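Local atomic coordinates of thioredoxin reductase (PDB entry 4NTD), a protein that binds FAD and catalyses disulfide bond formation in sulfur-containing natural products, probably in the biosynthesis of holomycin. Residues A[275-283]-A[294-302]; A[38-47]-A[87-97]. All coordinates share one frame; numbering follows the deposited sequence. Where two conformers were deposited one is given.

Interaction 1. Residues A[275-283]-A[294-302]; sequences ADGWIATDR and AVGNVVDPR. With FAD (flavin-adenine dinucleotide), chain C; PO4 (phosphate ion), chain F.
The carbonyl oxygen of G296 is gripped by two backbone amides, and the tight turn they close turns N297 O and V298 O toward W278. The bonds are V299 N to G296 O at 3.1 Å and D300 N to G296 O at 3.0 Å. W278 meets the turn in two ways. The edge of its six-membered ring comes to N297 O in the ring plane, with CZ3 3.3 Å from that oxygen. P301 lies over one face in a CH-pi contact, its CD 3.7 Å from the centroid of the W278 six-membered ring and 11° off the normal. CG of W278 lies beside its own backbone N (chi1 -66°), which swings the indole across toward P301, and D276 steadies that backbone in an Asx turn, OD1 accepting from W278 N at 3.0 Å. With alanine at this position P301 would probably lose its aromatic partner, and a gap would be likely to open beside the turn. Further along, I279 and T281 lay apolar atoms against V299, whose CG1 faces T281 CG2, while a water bridges the backbones, accepting from I279 N and donating to V298 O. Glycine suits position 296 because a side chain there would clash with FAD O1P, the oxygen that accepts from N297 N at 2.9 Å. N297 also donates through ND2 to D300 O and accepts at OD1 from NH1 of R65, and it touches glutathione, as does P301. The sequence AVGN fits the second FAD-binding motif of this family, commonly ending in Gly-Asp. The turn follows edge strand 292-294 of the five-stranded parallel sheet and leads into helix 305-338, while helix 264-269 supplies L266 to cover I279, A294 and V298.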
loop_
_atom_site.group_PDB
_atom_site.type_symbol
_atom_site.label_atom_id
_atom_site.label_comp_id
_atom_site.label_asym_id
_atom_site.label_seq_id
_atom_site.Cartn_x
_atom_site.Cartn_y
_atom_site.Cartn_z
ATOM N N ALA A 275 5.759 2.510 21.338
ATOM C CA ALA A 275 6.033 1.565 22.423
ATOM C C ALA A 275 6.675 0.271 21.909
ATOM O O ALA A 275 7.420 -0.387 22.637
ATOM C CB ALA A 275 4.755 1.251 23.188
ATOM N N ASP A 276 6.388 -0.081 20.655
ATOM C CA ASP A 276 6.957 -1.280 20.026
ATOM C C ASP A 276 8.431 -1.139 19.610
ATOM O O ASP A 276 9.053 -2.124 19.207
ATOM C CB ASP A 276 6.108 -1.712 18.818
ATOM C CG ASP A 276 6.053 -0.663 17.713
ATOM O OD1 ASP A 276 6.728 0.385 17.820
ATOM O OD2 ASP A 276 5.319 -0.894 16.730
ATOM N N GLY A 277 8.977 0.074 19.692
ATOM C CA GLY A 277 10.389 0.319 19.390
ATOM C C GLY A 277 10.667 0.818 17.981
ATOM O O GLY A 277 11.810 1.133 17.651
ATOM N N TRP A 278 9.630 0.895 17.148
ATOM C CA TRP A 278 9.769 1.374 15.771
ATOM C C TRP A 278 9.383 2.849 15.687
ATOM O O TRP A 278 8.608 3.337 16.509
ATOM C CB TRP A 278 8.903 0.531 14.825
ATOM C CG TRP A 278 9.363 -0.898 14.730
ATOM C CD1 TRP A 278 9.285 -1.849 15.705
ATOM C CD2 TRP A 278 9.980 -1.532 13.602
ATOM N NE1 TRP A 278 9.813 -3.036 15.256
ATOM C CE2 TRP A 278 10.246 -2.868 13.968
ATOM C CE3 TRP A 278 10.331 -1.102 12.318
ATOM C CZ2 TRP A 278 10.849 -3.778 13.097
ATOM C CZ3 TRP A 278 10.930 -2.009 11.453
ATOM C CH2 TRP A 278 11.184 -3.328 11.848
ATOM N N ILE A 279 9.931 3.558 14.701
ATOM C CA ILE A 279 9.628 4.980 14.523
ATOM C C ILE A 279 8.133 5.140 14.251
ATOM O O ILE A 279 7.576 4.464 13.386
ATOM C CB ILE A 279 10.445 5.613 13.368
ATOM C CG1 ILE A 279 11.948 5.626 13.695
ATOM C CG2 ILE A 279 9.958 7.028 13.061
ATOM C CD1 ILE A 279 12.342 6.494 14.875
ATOM N N ALA A 280 7.494 6.031 15.003
ATOM C CA ALA A 280 6.052 6.230 14.912
ATOM C C ALA A 280 5.693 7.082 13.700
ATOM O O ALA A 280 6.375 8.059 13.392
ATOM C CB ALA A 280 5.530 6.880 16.185
ATOM N N THR A 281 4.622 6.699 13.011
ATOM C CA THR A 281 4.101 7.483 11.895
ATOM C C THR A 281 2.586 7.545 11.950
ATOM O O THR A 281 1.947 6.699 12.576
ATOM C CB THR A 281 4.485 6.874 10.530
ATOM O OG1 THR A 281 3.931 5.558 10.411
ATOM C CG2 THR A 281 5.994 6.805 10.363
ATOM N N ASP A 282 2.014 8.546 11.284
ATOM C CA ASP A 282 0.583 8.520 10.998
ATOM C C ASP A 282 0.367 7.606 9.790
ATOM O O ASP A 282 1.318 6.991 9.296
ATOM C CB ASP A 282 -0.004 9.937 10.827
ATOM C CG ASP A 282 0.363 10.607 9.507
ATOM O OD1 ASP A 282 0.940 9.968 8.602
ATOM O OD2 ASP A 282 0.047 11.808 9.380
ATOM N N ARG A 283 -0.868 7.501 9.313
ATOM C CA ARG A 283 -1.176 6.514 8.278
ATOM C C ARG A 283 -0.671 6.882 6.878
ATOM O O ARG A 283 -0.750 6.061 5.968
ATOM C CB ARG A 283 -2.672 6.190 8.267
ATOM C CG ARG A 283 -3.108 5.496 9.549
ATOM C CD ARG A 283 -4.407 4.728 9.396
ATOM N NE ARG A 283 -4.781 4.086 10.656
ATOM C CZ ARG A 283 -5.751 3.185 10.794
ATOM N NH1 ARG A 283 -6.472 2.791 9.748
ATOM N NH2 ARG A 283 -6.002 2.670 11.992
ATOM N N ALA A 294 8.361 8.637 6.495
ATOM C CA ALA A 294 9.054 7.347 6.484
ATOM C C ALA A 294 8.118 6.268 5.947
ATOM O O ALA A 294 6.967 6.186 6.376
ATOM C CB ALA A 294 9.530 6.988 7.880
ATOM N N VAL A 295 8.607 5.454 5.011
ATOM C CA VAL A 295 7.787 4.420 4.369
ATOM C C VAL A 295 8.543 3.111 4.168
ATOM O O VAL A 295 9.765 3.103 4.022
ATOM C CB VAL A 295 7.240 4.878 2.995
ATOM C CG1 VAL A 295 6.429 6.158 3.132
ATOM C CG2 VAL A 295 8.364 5.066 1.985
ATOM N N GLY A 296 7.792 2.014 4.130
ATOM C CA GLY A 296 8.338 0.681 3.894
ATOM C C GLY A 296 8.870 -0.024 5.128
ATOM O O GLY A 296 8.435 0.240 6.253
ATOM N N ASN A 297 9.823 -0.929 4.903
ATOM C CA ASN A 297 10.399 -1.758 5.967
ATOM C C ASN A 297 11.096 -0.976 7.087
ATOM O O ASN A 297 11.281 -1.519 8.175
ATOM C CB ASN A 297 11.405 -2.773 5.391
ATOM C CG ASN A 297 10.778 -4.100 4.963
ATOM O OD1 ASN A 297 11.414 -4.859 4.233
ATOM N ND2 ASN A 297 9.565 -4.405 5.430
ATOM N N VAL A 298 11.495 0.273 6.834
ATOM C CA VAL A 298 12.121 1.090 7.887
ATOM C C VAL A 298 11.151 1.364 9.046
ATOM O O VAL A 298 11.589 1.579 10.174
ATOM C CB VAL A 298 12.733 2.410 7.340
ATOM C CG1 VAL A 298 11.658 3.381 6.865
ATOM C CG2 VAL A 298 13.623 3.070 8.390
ATOM N N VAL A 299 9.845 1.335 8.772
ATOM C CA VAL A 299 8.828 1.510 9.819
ATOM C C VAL A 299 7.852 0.332 9.985
ATOM O O VAL A 299 7.100 0.300 10.957
ATOM C CB VAL A 299 8.018 2.816 9.621
ATOM C CG1 VAL A 299 8.880 4.025 9.947
ATOM C CG2 VAL A 299 7.455 2.921 8.208
ATOM N N ASP A 300 7.869 -0.633 9.066
ATOM C CA ASP A 300 6.921 -1.748 9.101
ATOM C C ASP A 300 7.594 -3.050 8.658
ATOM O O ASP A 300 7.809 -3.256 7.465
ATOM C CB ASP A 300 5.719 -1.430 8.200
ATOM C CG ASP A 300 4.654 -2.522 8.209
ATOM O OD1 ASP A 300 4.826 -3.554 8.892
ATOM O OD2 ASP A 300 3.626 -2.338 7.519
ATOM N N PRO A 301 7.904 -3.951 9.613
ATOM C CA PRO A 301 8.562 -5.211 9.244
ATOM C C PRO A 301 7.689 -6.206 8.465
ATOM O O PRO A 301 8.210 -7.198 7.954
ATOM C CB PRO A 301 8.954 -5.808 10.599
ATOM C CG PRO A 301 7.942 -5.271 11.548
ATOM C CD PRO A 301 7.607 -3.891 11.057
ATOM N N ARG A 302 6.386 -5.933 8.393
ATOM C CA ARG A 302 5.428 -6.782 7.692
ATOM C C ARG A 302 5.136 -6.303 6.263
ATOM O O ARG A 302 4.398 -6.964 5.531
ATOM C CB ARG A 302 4.123 -6.834 8.495
ATOM C CG ARG A 302 4.294 -7.349 9.918
ATOM C CD ARG A 302 3.175 -6.886 10.842
ATOM N NE ARG A 302 3.534 -5.683 11.592
ATOM C CZ ARG A 302 3.184 -4.449 11.243
ATOM N NH1 ARG A 302 2.460 -4.246 10.151
ATOM N NH2 ARG A 302 3.558 -3.415 11.985
HETATM P PA FAD C . 14.129 -1.986 0.190
HETATM O O1A FAD C . 13.487 -2.638 -1.006
HETATM O O2A FAD C . 15.050 -2.814 1.046
HETATM O O5B FAD C . 14.941 -0.703 -0.325
HETATM C C5B FAD C . 15.647 0.120 0.594
HETATM C C4B FAD C . 16.738 0.850 -0.169
HETATM O O4B FAD C . 17.302 1.861 0.662
HETATM C C3B FAD C . 17.881 -0.073 -0.582
HETATM O O3B FAD C . 18.062 -0.048 -2.004
HETATM C C2B FAD C . 19.099 0.467 0.150
HETATM O O2B FAD C . 20.292 0.381 -0.636
HETATM C C1B FAD C . 18.708 1.910 0.419
HETATM N N9A FAD C . 19.366 2.572 1.568
HETATM C C8A FAD C . 19.387 2.146 2.844
HETATM N N7A FAD C . 20.059 3.025 3.626
HETATM C C5A FAD C . 20.470 4.036 2.842
HETATM C C6A FAD C . 21.225 5.293 3.025
HETATM N N6A FAD C . 21.691 5.637 4.247
HETATM N N1A FAD C . 21.436 6.072 1.937
HETATM C C2A FAD C . 20.979 5.735 0.712
HETATM N N3A FAD C . 20.280 4.606 0.480
HETATM C C4A FAD C . 20.002 3.738 1.485
HETATM N N1 FAD C . 8.440 -9.215 -0.723
HETATM C C2 FAD C . 7.510 -9.502 -1.662
HETATM O O2 FAD C . 6.519 -8.749 -1.752
HETATM N N3 FAD C . 7.616 -10.557 -2.490
HETATM C C4 FAD C . 8.666 -11.398 -2.442
HETATM O O4 FAD C . 8.735 -12.372 -3.219
HETATM C C4X FAD C . 9.737 -11.149 -1.448
HETATM N N5 FAD C . 10.831 -11.942 -1.324
HETATM C C5X FAD C . 11.775 -11.674 -0.383
HETATM C C6 FAD C . 12.888 -12.503 -0.278
HETATM C C7 FAD C . 13.876 -12.258 0.671
HETATM C C7M FAD C . 15.074 -13.171 0.768
HETATM C C8 FAD C . 13.745 -11.095 1.585
HETATM C C8M FAD C . 14.798 -10.817 2.627
HETATM C C9 FAD C . 12.636 -10.261 1.487
HETATM C C9A FAD C . 11.640 -10.504 0.537
HETATM N N10 FAD C . 10.500 -9.668 0.414
HETATM C C10 FAD C . 9.546 -9.976 -0.570
HETATM C "C1'" FAD C . 10.274 -8.486 1.257
HETATM C "C2'" FAD C . 10.887 -7.265 0.570
HETATM O "O2'" FAD C . 12.316 -7.331 0.679
HETATM C "C3'" FAD C . 10.394 -5.957 1.187
HETATM O "O3'" FAD C . 8.962 -5.924 1.144
HETATM C "C4'" FAD C . 10.923 -4.715 0.468
HETATM O "O4'" FAD C . 12.337 -4.796 0.261
HETATM C "C5'" FAD C . 10.636 -3.446 1.260
HETATM O "O5'" FAD C . 10.798 -2.322 0.399
HETATM P P FAD C . 11.474 -0.960 0.915
HETATM O O1P FAD C . 10.938 -0.636 2.282
HETATM O O2P FAD C . 11.366 0.041 -0.208
HETATM O O3P FAD C . 13.027 -1.344 1.184
HETATM P P PO4 F . -3.483 3.356 14.747
HETATM O O1 PO4 F . -4.850 2.760 14.984
HETATM O O2 PO4 F . -3.459 4.229 13.323
HETATM O O3 PO4 F . -3.156 4.342 15.842
HETATM O O4 PO4 F . -2.465 2.240 14.748
HETATM O O HOH W 1 11.668 2.179 12.963
HETATM O O HOH W 2 6.307 2.045 12.899
#

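Interaction 2. Residues A[38-47]-A[87-97]; sequences AGAGGLNAAL and LETGRAEVSGY. With FAD (flavin-adenine dinucleotide), chain C.
L43 is a knob in a hole lined by L87, G90, R91 and V94, and the glycine at 90 leaves room for it, since a CB there would be tight against L43 CD1. The two helices run nearly parallel, their axes 25° apart and 9.3 Å at closest approach. L43 splits its branches, CD1 meeting L87 CD2 at 3.7 Å and CD2 resting on R91 CG. V94 forks too: CG1 meets A46 CB, and CG2 comes 3.5 Å from L43 O. With CG anti to its backbone N (chi1 177°), L47 extends CD1 to 3.6 Å from CE2 of Y97. At the other end a water donates to A38 O and accepts from R91 NH1, tying the glycine-rich turn to the second helix. That turn fits a Rossmann-type FAD motif: G39 is the N-cap, a side chain on it would clash with FAD O5B, and G41 N donates to FAD O2P at 3.1 Å. E93 accepts from the backbone N of S77 and of D79 of the second subunit, and Y97 OH bonds to D79 OD2 of that subunit, while L58 of strand 56-60 and F101 of strand 100-103 underlie the helix pair.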
loop_
_atom_site.group_PDB
_atom_site.type_symbol
_atom_site.label_atom_id
_atom_site.label_comp_id
_atom_site.label_asym_id
_atom_site.label_seq_id
_atom_site.Cartn_x
_atom_site.Cartn_y
_atom_site.Cartn_z
ATOM N N ALA A 38 15.756 3.785 -2.699
ATOM C CA ALA A 38 14.983 3.614 -3.928
ATOM C C ALA A 38 14.600 2.152 -4.136
ATOM O O ALA A 38 14.793 1.584 -5.217
ATOM C CB ALA A 38 15.757 4.150 -5.125
ATOM N N GLY A 39 14.059 1.546 -3.084
ATOM C CA GLY A 39 13.269 0.334 -3.224
ATOM C C GLY A 39 11.888 0.745 -3.705
ATOM O O GLY A 39 11.688 1.886 -4.128
ATOM N N ALA A 40 10.927 -0.167 -3.633
ATOM C CA ALA A 40 9.569 0.141 -4.089
ATOM C C ALA A 40 8.944 1.311 -3.318
ATOM O O ALA A 40 8.188 2.098 -3.890
ATOM C CB ALA A 40 8.683 -1.089 -4.000
ATOM N N GLY A 41 9.259 1.423 -2.031
ATOM C CA GLY A 41 8.748 2.519 -1.207
ATOM C C GLY A 41 9.190 3.883 -1.705
ATOM O O GLY A 41 8.363 4.743 -2.011
ATOM N N GLY A 42 10.500 4.080 -1.796
ATOM C CA GLY A 42 11.047 5.341 -2.274
ATOM C C GLY A 42 10.692 5.629 -3.722
ATOM O O GLY A 42 10.396 6.769 -4.076
ATOM N N LEU A 43 10.715 4.599 -4.564
ATOM C CA LEU A 43 10.409 4.786 -5.984
ATOM C C LEU A 43 8.971 5.236 -6.218
ATOM O O LEU A 43 8.737 6.145 -7.015
ATOM C CB LEU A 43 10.700 3.521 -6.796
ATOM C CG LEU A 43 12.175 3.224 -7.086
ATOM C CD1 LEU A 43 12.309 1.848 -7.717
ATOM C CD2 LEU A 43 12.800 4.289 -7.978
ATOM N N ASN A 44 8.007 4.620 -5.539
ATOM C CA ASN A 44 6.613 5.016 -5.757
ATOM C C ASN A 44 6.323 6.398 -5.156
ATOM O O ASN A 44 5.496 7.140 -5.688
ATOM C CB ASN A 44 5.618 3.953 -5.269
ATOM C CG ASN A 44 4.384 3.849 -6.163
ATOM O OD1 ASN A 44 3.946 2.752 -6.513
ATOM N ND2 ASN A 44 3.824 4.994 -6.546
ATOM N N ALA A 45 7.010 6.754 -4.071
ATOM C CA ALA A 45 6.920 8.116 -3.538
ATOM C C ALA A 45 7.429 9.124 -4.572
ATOM O O ALA A 45 6.758 10.114 -4.867
ATOM C CB ALA A 45 7.701 8.243 -2.236
ATOM N N ALA A 46 8.608 8.856 -5.129
ATOM C CA ALA A 46 9.210 9.732 -6.138
ATOM C C ALA A 46 8.363 9.838 -7.408
ATOM O O ALA A 46 8.274 10.911 -8.008
ATOM C CB ALA A 46 10.614 9.256 -6.485
ATOM N N LEU A 47 7.747 8.727 -7.812
ATOM C CA LEU A 47 6.915 8.698 -9.014
ATOM C C LEU A 47 5.755 9.690 -8.907
ATOM O O LEU A 47 5.539 10.504 -9.809
ATOM C CB LEU A 47 6.385 7.280 -9.262
ATOM C CG LEU A 47 5.428 7.068 -10.442
ATOM C CD1 LEU A 47 6.025 7.587 -11.740
ATOM C CD2 LEU A 47 5.064 5.597 -10.570
ATOM N N LEU A 87 12.864 -2.750 -10.279
ATOM C CA LEU A 87 13.595 -1.527 -9.976
ATOM C C LEU A 87 14.046 -0.807 -11.250
ATOM O O LEU A 87 13.925 0.409 -11.333
ATOM C CB LEU A 87 14.781 -1.821 -9.050
ATOM C CG LEU A 87 14.404 -2.432 -7.693
ATOM C CD1 LEU A 87 15.654 -2.783 -6.901
ATOM C CD2 LEU A 87 13.500 -1.511 -6.885
ATOM N N GLU A 88 14.537 -1.548 -12.242
ATOM C CA GLU A 88 14.927 -0.946 -13.523
ATOM C C GLU A 88 13.742 -0.224 -14.172
ATOM O O GLU A 88 13.871 0.914 -14.626
ATOM C CB GLU A 88 15.487 -2.005 -14.481
ATOM C CG GLU A 88 15.953 -1.452 -15.824
ATOM C CD GLU A 88 16.649 -2.488 -16.690
ATOM O OE1 GLU A 88 17.358 -3.359 -16.143
ATOM O OE2 GLU A 88 16.493 -2.425 -17.929
ATOM N N THR A 89 12.593 -0.890 -14.200
ATOM C CA THR A 89 11.379 -0.319 -14.784
ATOM C C THR A 89 10.931 0.918 -14.001
ATOM O O THR A 89 10.626 1.954 -14.596
ATOM C CB THR A 89 10.243 -1.364 -14.834
ATOM O OG1 THR A 89 10.694 -2.526 -15.542
ATOM C CG2 THR A 89 9.006 -0.806 -15.535
ATOM N N GLY A 90 10.908 0.807 -12.675
ATOM C CA GLY A 90 10.538 1.920 -11.802
ATOM C C GLY A 90 11.448 3.131 -11.917
ATOM O O GLY A 90 10.971 4.266 -11.962
ATOM N N ARG A 91 12.759 2.892 -11.960
ATOM C CA ARG A 91 13.735 3.971 -12.115
ATOM C C ARG A 91 13.557 4.704 -13.446
ATOM O O ARG A 91 13.695 5.928 -13.506
ATOM C CB ARG A 91 15.166 3.436 -12.001
ATOM C CG ARG A 91 15.602 3.106 -10.580
ATOM C CD ARG A 91 17.108 2.906 -10.487
ATOM N NE ARG A 91 17.604 1.903 -11.427
ATOM C CZ ARG A 91 17.698 0.604 -11.156
ATOM N NH1 ARG A 91 17.328 0.144 -9.969
ATOM N NH2 ARG A 91 18.164 -0.236 -12.069
ATOM N N ALA A 92 13.250 3.955 -14.503
ATOM C CA ALA A 92 13.003 4.539 -15.826
ATOM C C ALA A 92 11.758 5.428 -15.825
ATOM O O ALA A 92 11.771 6.514 -16.402
ATOM C CB ALA A 92 12.876 3.449 -16.881
ATOM N N GLU A 93 10.692 4.973 -15.164
ATOM C CA GLU A 93 9.473 5.778 -15.019
ATOM C C GLU A 93 9.781 7.084 -14.296
ATOM O O GLU A 93 9.443 8.167 -14.773
ATOM C CB GLU A 93 8.396 5.012 -14.240
ATOM C CG GLU A 93 7.791 3.835 -14.990
ATOM C CD GLU A 93 6.855 2.990 -14.139
ATOM O OE1 GLU A 93 6.946 3.031 -12.889
ATOM O OE2 GLU A 93 6.025 2.265 -14.725
ATOM N N VAL A 94 10.445 6.967 -13.151
ATOM C CA VAL A 94 10.738 8.113 -12.293
ATOM C C VAL A 94 11.671 9.122 -12.978
ATOM O O VAL A 94 11.417 10.329 -12.939
ATOM C CB VAL A 94 11.311 7.639 -10.934
ATOM C CG1 VAL A 94 11.882 8.795 -10.131
ATOM C CG2 VAL A 94 10.228 6.935 -10.128
ATOM N N SER A 95 12.734 8.635 -13.614
ATOM C CA SER A 95 13.674 9.516 -14.313
ATOM C C SER A 95 13.028 10.179 -15.539
ATOM O O SER A 95 13.375 11.308 -15.891
ATOM C CB SER A 95 14.948 8.759 -14.707
ATOM O OG SER A 95 14.680 7.770 -15.679
ATOM N N GLY A 96 12.077 9.488 -16.168
ATOM C CA GLY A 96 11.320 10.042 -17.293
ATOM C C GLY A 96 10.543 11.303 -16.946
ATOM O O GLY A 96 10.326 12.161 -17.808
ATOM N N TYR A 97 10.124 11.416 -15.686
ATOM C CA TYR A 97 9.428 12.611 -15.200
ATOM C C TYR A 97 10.378 13.711 -14.711
ATOM O O TYR A 97 9.924 14.776 -14.294
ATOM C CB TYR A 97 8.434 12.238 -14.093
ATOM C CG TYR A 97 7.220 11.496 -14.605
ATOM C CD1 TYR A 97 6.255 12.151 -15.361
ATOM C CD2 TYR A 97 7.035 10.144 -14.339
ATOM C CE1 TYR A 97 5.143 11.482 -15.839
ATOM C CE2 TYR A 97 5.924 9.466 -14.811
ATOM C CZ TYR A 97 4.978 10.143 -15.560
ATOM O OH TYR A 97 3.864 9.491 -16.037
HETATM P PA FAD C . 14.129 -1.986 0.190
HETATM O O1A FAD C . 13.487 -2.638 -1.006
HETATM O O2A FAD C . 15.050 -2.814 1.046
HETATM O O5B FAD C . 14.941 -0.703 -0.325
HETATM C C5B FAD C . 15.647 0.120 0.594
HETATM C C4B FAD C . 16.738 0.850 -0.169
HETATM O O4B FAD C . 17.302 1.861 0.662
HETATM C C3B FAD C . 17.881 -0.073 -0.582
HETATM O O3B FAD C . 18.062 -0.048 -2.004
HETATM C C2B FAD C . 19.099 0.467 0.150
HETATM O O2B FAD C . 20.292 0.381 -0.636
HETATM C C1B FAD C . 18.708 1.910 0.419
HETATM N N9A FAD C . 19.366 2.572 1.568
HETATM C C8A FAD C . 19.387 2.146 2.844
HETATM N N7A FAD C . 20.059 3.025 3.626
HETATM C C5A FAD C . 20.470 4.036 2.842
HETATM C C6A FAD C . 21.225 5.293 3.025
HETATM N N6A FAD C . 21.691 5.637 4.247
HETATM N N1A FAD C . 21.436 6.072 1.937
HETATM C C2A FAD C . 20.979 5.735 0.712
HETATM N N3A FAD C . 20.280 4.606 0.480
HETATM C C4A FAD C . 20.002 3.738 1.485
HETATM N N1 FAD C . 8.440 -9.215 -0.723
HETATM C C2 FAD C . 7.510 -9.502 -1.662
HETATM O O2 FAD C . 6.519 -8.749 -1.752
HETATM N N3 FAD C . 7.616 -10.557 -2.490
HETATM C C4 FAD C . 8.666 -11.398 -2.442
HETATM O O4 FAD C . 8.735 -12.372 -3.219
HETATM C C4X FAD C . 9.737 -11.149 -1.448
HETATM N N5 FAD C . 10.831 -11.942 -1.324
HETATM C C5X FAD C . 11.775 -11.674 -0.383
HETATM C C6 FAD C . 12.888 -12.503 -0.278
HETATM C C7 FAD C . 13.876 -12.258 0.671
HETATM C C7M FAD C . 15.074 -13.171 0.768
HETATM C C8 FAD C . 13.745 -11.095 1.585
HETATM C C8M FAD C . 14.798 -10.817 2.627
HETATM C C9 FAD C . 12.636 -10.261 1.487
HETATM C C9A FAD C . 11.640 -10.504 0.537
HETATM N N10 FAD C . 10.500 -9.668 0.414
HETATM C C10 FAD C . 9.546 -9.976 -0.570
HETATM C "C1'" FAD C . 10.274 -8.486 1.257
HETATM C "C2'" FAD C . 10.887 -7.265 0.570
HETATM O "O2'" FAD C . 12.316 -7.331 0.679
HETATM C "C3'" FAD C . 10.394 -5.957 1.187
HETATM O "O3'" FAD C . 8.962 -5.924 1.144
HETATM C "C4'" FAD C . 10.923 -4.715 0.468
HETATM O "O4'" FAD C . 12.337 -4.796 0.261
HETATM C "C5'" FAD C . 10.636 -3.446 1.260
HETATM O "O5'" FAD C . 10.798 -2.322 0.399
HETATM P P FAD C . 11.474 -0.960 0.915
HETATM O O1P FAD C . 10.938 -0.636 2.282
HETATM O O2P FAD C . 11.366 0.041 -0.208
HETATM O O3P FAD C . 13.027 -1.344 1.184
HETATM O O HOH W 3 16.649 1.446 -7.332
#

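In the fold
Along the chain both segments of interaction 2 precede those of interaction 1, and their centres lie 21 Å apart, yet they touch where V295 CG2 packs on G41 C at 4.0 Å. Both flank the parallel sheet of the FAD-binding domain. Helix 40-51 connects its central strand 31-36 to strand 56-60, helix 83-96 leads into edge strand 100-103, and interaction 1 stands at the opposite edge, strand 292-294. The two converge on one phosphate of the FAD, where 38-47 supplies an amide to one oxygen and 294-302 an amide to another. The cofactor is thus held by distant parts of the sequence. Both contacts also reach the second subunit.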